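Local coordinates for PqqA binding protein (Xanthomonas campestris pv. campestris, PDB 3G2B) that probably binds the precursor peptide PqqA and presents it to PqqE in the biosynthesis of the cofactor pyrroloquinoline quinone, at residues Q63-A66 / A67-D70; E75-T78 / D79-L83. All coordinates share one frame; numbering follows the deposited sequence.

In the fold
Contact 1 and contact 2 lie on two helices that follow each other in the chain. Contact 1 (63-66 with 67-70) spans the C-terminal end of helix 58-68 and the first residues after it. Contact 2 (75-78 with 79-83) lies in the first part of helix 73-89. Their centres are about 12 Å apart, and they meet where Ala66 CB packs against Ile76 CG1 at 4.0 Å. Both also lean on helix 44-51: Leu65 of contact 1 and Val80 of contact 2 each touch Val48. The three helices therefore meet through apolar side chains around Val48 and Ile76. Contact 2 reaches further, because Glu77 and Ile81 meet Arg9 of the second subunit.

Contact 1 of 2, residues Q63-A66 / A67-D70; sequences QTLA and AEFD
The Glu68 side chain runs alongside that of Thr64, one turn earlier in the helix. Glu68 CB lies 3.5 Å from Thr64 O. The next atom, CG, comes closer to the same oxygen, with Glu68 CG and Thr64 O 3.1 Å apart. CG stands anti to its own carbonyl carbon (chi1 -61°), which turns it back toward the preceding turn. Beyond CG the chain is extended, and the two side chains point the same way. At the tip the two oxygens part. Glu68 OE2 meets the methyl Thr64 CG2 at 3.6 Å, while Glu68 OE1 touches Leu65 CD2 at 3.7 Å. OE1 also forms a salt bridge with Arg51 of helix 44-51, so the carboxylate ties the two helices together. Thr64 OG1 turns to the backbone instead and bonds to Gln60 O.

This is the C-terminal end of helix 58-68, in the helix-turn-helix-like part of the PqqD fold. The last turns are held by ordinary i to i+4 bonds. Glu68 N donates to Thr64 O at 2.9 Å, and Phe69 N to Leu65 O at 2.8 Å. Phe69 is the first residue to leave helical geometry.

The Phe69 ring lies beside the Leu65 side chain. Leu65 O sits in the ring plane at its edge, 3.1 Å from Phe69 CD2. Further out, Leu65 CD2 packs on Phe69 CE2 at 4.1 Å. The buried Leu65 also packs on Val47, Val48 and Arg51, while Ala66 touches Ala73 of the next helix.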
loop_
_atom_site.group_PDB
_atom_site.type_symbol
_atom_site.label_atom_id
_atom_site.label_comp_id
_atom_site.label_asym_id
_atom_site.label_seq_id
_atom_site.Cartn_x
_atom_site.Cartn_y
_atom_site.Cartn_z
ATOM N N GLN A 63 -3.298 -26.596 3.794
ATOM C CA GLN A 63 -3.425 -28.011 4.132
ATOM C C GLN A 63 -4.187 -28.164 5.451
ATOM O O GLN A 63 -5.089 -28.993 5.563
ATOM C CB GLN A 63 -2.037 -28.646 4.247
ATOM C CG GLN A 63 -1.994 -29.959 5.042
ATOM C CD GLN A 63 -2.728 -31.108 4.374
ATOM O OE1 GLN A 63 -3.009 -32.127 5.013
ATOM N NE2 GLN A 63 -3.028 -30.966 3.090
ATOM N N THR A 64 -3.825 -27.345 6.434
ATOM C CA THR A 64 -4.466 -27.367 7.747
ATOM C C THR A 64 -5.950 -27.028 7.635
ATOM O O THR A 64 -6.809 -27.774 8.108
ATOM C CB THR A 64 -3.794 -26.351 8.706
ATOM O OG1 THR A 64 -2.443 -26.758 8.959
ATOM C CG2 THR A 64 -4.549 -26.267 10.026
ATOM N N LEU A 65 -6.252 -25.902 7.001
ATOM C CA LEU A 65 -7.641 -25.480 6.852
ATOM C C LEU A 65 -8.489 -26.447 6.034
ATOM O O LEU A 65 -9.644 -26.710 6.376
ATOM C CB LEU A 65 -7.710 -24.084 6.228
ATOM C CG LEU A 65 -7.117 -22.953 7.071
ATOM C CD1 LEU A 65 -7.399 -21.612 6.396
ATOM C CD2 LEU A 65 -7.728 -22.981 8.468
ATOM N N ALA A 66 -7.934 -26.988 4.954
ATOM C CA ALA A 66 -8.711 -27.911 4.143
ATOM C C ALA A 66 -9.064 -29.143 4.970
ATOM O O ALA A 66 -10.178 -29.654 4.887
ATOM C CB ALA A 66 -7.937 -28.308 2.881
ATOM N N ALA A 67 -8.119 -29.606 5.783
ATOM C CA ALA A 67 -8.361 -30.776 6.616
ATOM C C ALA A 67 -9.402 -30.461 7.686
ATOM O O ALA A 67 -10.293 -31.269 7.946
ATOM C CB ALA A 67 -7.061 -31.240 7.265
ATOM N N GLU A 68 -9.293 -29.283 8.297
ATOM C CA GLU A 68 -10.236 -28.876 9.337
ATOM C C GLU A 68 -11.653 -28.702 8.805
ATOM O O GLU A 68 -12.622 -29.062 9.474
ATOM C CB GLU A 68 -9.797 -27.560 9.986
ATOM C CG GLU A 68 -8.448 -27.613 10.681
ATOM C CD GLU A 68 -8.135 -26.342 11.448
ATOM O OE1 GLU A 68 -8.721 -25.285 11.132
ATOM O OE2 GLU A 68 -7.287 -26.396 12.362
ATOM N N PHE A 69 -11.774 -28.150 7.602
ATOM C CA PHE A 69 -13.085 -27.906 7.012
ATOM C C PHE A 69 -13.542 -28.962 6.009
ATOM O O PHE A 69 -14.515 -28.756 5.279
ATOM C CB PHE A 69 -13.097 -26.517 6.369
ATOM C CG PHE A 69 -13.002 -25.399 7.366
ATOM C CD1 PHE A 69 -14.148 -24.752 7.819
ATOM C CD2 PHE A 69 -11.772 -25.030 7.899
ATOM C CE1 PHE A 69 -14.068 -23.756 8.791
ATOM C CE2 PHE A 69 -11.682 -24.036 8.871
ATOM C CZ PHE A 69 -12.832 -23.399 9.318
ATOM N N ASP A 70 -12.851 -30.098 5.986
ATOM C CA ASP A 70 -13.201 -31.181 5.072
ATOM C C ASP A 70 -13.388 -30.631 3.666
ATOM O O ASP A 70 -14.347 -30.979 2.967
ATOM C CB ASP A 70 -14.492 -31.860 5.538
ATOM C CG ASP A 70 -14.380 -32.431 6.938
ATOM O OD1 ASP A 70 -13.531 -33.323 7.153
ATOM O OD2 ASP A 70 -15.139 -31.985 7.825
#

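Contact 2 of 2, residues E75-T78 / D79-L83; sequences EIET and DVIEL
Val80 N donates to Ile76 O at 2.8 Å, the shortest of four i to i+4 bonds that bind these turns of helix 73-89. The Val80 N-H points fairly directly at Ile76 O, at 159°. The helix packs beside helices 44-51 and 58-68 in the helix-turn-helix-like part of the PqqD fold. Ile76 O also lies 3.1 Å from the methyl Val80 CG2. That methyl stands beside its own backbone N, which points it back along the helix. There it meets Ile76 CG2 at 3.9 Å, and the two branched side chains cross at a slant. Ile76 rests on Ala62, and Val80 on Leu58 and Val48, so this pair belongs to the face turned toward the other two helices.

Glu77 and Ile81 make a second pair, which lies against the second subunit of the crystal assembly. The extended Glu77 chain, with CG anti to the backbone N (chi1 -177°), lies alongside Ile81. Its carboxylate makes a salt bridge through OE2 to Arg9 of the second subunit, and Ile81 packs on that same arginine.

At the backbone, Ile81 N donates a hydrogen bond to Glu77 O at 2.9 Å, and Ile81 CG1 lies 3.2 Å from that oxygen. Further out, the methyl Ile81 CD1 touches Glu77 CG at 3.9 Å.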
loop_
_atom_site.group_PDB
_atom_site.type_symbol
_atom_site.label_atom_id
_atom_site.label_comp_id
_atom_site.label_asym_id
_atom_site.label_seq_id
_atom_site.Cartn_x
_atom_site.Cartn_y
_atom_site.Cartn_z
ATOM N N GLU A 75 -8.121 -26.400 -3.940
ATOM C CA GLU A 75 -9.019 -25.251 -3.986
ATOM C C GLU A 75 -8.686 -24.238 -2.895
ATOM O O GLU A 75 -8.596 -23.038 -3.152
ATOM C CB GLU A 75 -10.470 -25.717 -3.828
ATOM C CG GLU A 75 -11.005 -26.461 -5.043
ATOM C CD GLU A 75 -12.390 -27.038 -4.827
ATOM O OE1 GLU A 75 -13.198 -26.398 -4.118
ATOM O OE2 GLU A 75 -12.673 -28.125 -5.382
ATOM N N ILE A 76 -8.517 -24.722 -1.670
ATOM C CA ILE A 76 -8.201 -23.839 -0.563
ATOM C C ILE A 76 -6.843 -23.156 -0.757
ATOM O O ILE A 76 -6.682 -21.979 -0.435
ATOM C CB ILE A 76 -8.221 -24.611 0.778
ATOM C CG1 ILE A 76 -9.637 -25.143 1.053
ATOM C CG2 ILE A 76 -7.771 -23.703 1.915
ATOM C CD1 ILE A 76 -10.713 -24.067 1.098
ATOM N N GLU A 77 -5.864 -23.877 -1.299
ATOM C CA GLU A 77 -4.556 -23.269 -1.518
ATOM C C GLU A 77 -4.690 -22.100 -2.490
ATOM O O GLU A 77 -4.098 -21.041 -2.293
ATOM C CB GLU A 77 -3.556 -24.298 -2.058
ATOM C CG GLU A 77 -2.151 -23.719 -2.239
ATOM C CD GLU A 77 -1.089 -24.778 -2.491
ATOM O OE1 GLU A 77 -0.420 -24.719 -3.549
ATOM O OE2 GLU A 77 -0.912 -25.659 -1.625
ATOM N N THR A 78 -5.483 -22.281 -3.542
ATOM C CA THR A 78 -5.677 -21.197 -4.497
ATOM C C THR A 78 -6.280 -19.982 -3.789
ATOM O O THR A 78 -5.825 -18.855 -3.977
ATOM C CB THR A 78 -6.618 -21.628 -5.644
ATOM O OG1 THR A 78 -5.914 -22.507 -6.527
ATOM C CG2 THR A 78 -7.118 -20.420 -6.427
ATOM N N ASP A 79 -7.298 -20.222 -2.969
ATOM C CA ASP A 79 -7.963 -19.146 -2.248
ATOM C C ASP A 79 -7.025 -18.443 -1.268
ATOM O O ASP A 79 -7.041 -17.210 -1.151
ATOM C CB ASP A 79 -9.195 -19.694 -1.521
ATOM C CG ASP A 79 -10.373 -19.923 -2.463
ATOM O OD1 ASP A 79 -10.166 -19.969 -3.696
ATOM O OD2 ASP A 79 -11.510 -20.056 -1.974
ATOM N N VAL A 80 -6.203 -19.224 -0.573
ATOM C CA VAL A 80 -5.254 -18.667 0.385
ATOM C C VAL A 80 -4.237 -17.794 -0.333
ATOM O O VAL A 80 -3.917 -16.696 0.113
ATOM C CB VAL A 80 -4.515 -19.790 1.164
ATOM C CG1 VAL A 80 -3.369 -19.200 1.985
ATOM C CG2 VAL A 80 -5.488 -20.508 2.075
ATOM N N ILE A 81 -3.722 -18.279 -1.458
ATOM C CA ILE A 81 -2.750 -17.502 -2.209
ATOM C C ILE A 81 -3.376 -16.224 -2.766
ATOM O O ILE A 81 -2.761 -15.163 -2.721
ATOM C CB ILE A 81 -2.144 -18.334 -3.353
ATOM C CG1 ILE A 81 -1.326 -19.482 -2.760
ATOM C CG2 ILE A 81 -1.272 -17.453 -4.236
ATOM C CD1 ILE A 81 -0.696 -20.404 -3.795
ATOM N N GLU A 82 -4.599 -16.326 -3.279
ATOM C CA GLU A 82 -5.284 -15.155 -3.822
ATOM C C GLU A 82 -5.452 -14.084 -2.744
ATOM O O GLU A 82 -5.148 -12.912 -2.970
ATOM C CB GLU A 82 -6.661 -15.545 -4.372
ATOM C CG GLU A 82 -7.530 -14.344 -4.751
ATOM C CD GLU A 82 -8.925 -14.737 -5.220
ATOM O OE1 GLU A 82 -9.592 -15.540 -4.529
ATOM O OE2 GLU A 82 -9.361 -14.232 -6.277
ATOM N N LEU A 83 -5.926 -14.489 -1.568
ATOM C CA LEU A 83 -6.123 -13.543 -0.471
ATOM C C LEU A 83 -4.819 -12.886 -0.044
ATOM O O LEU A 83 -4.747 -11.664 0.122
ATOM C CB LEU A 83 -6.735 -14.247 0.745
ATOM C CG LEU A 83 -6.710 -13.418 2.036
ATOM C CD1 LEU A 83 -7.677 -12.250 1.910
ATOM C CD2 LEU A 83 -7.080 -14.299 3.220
#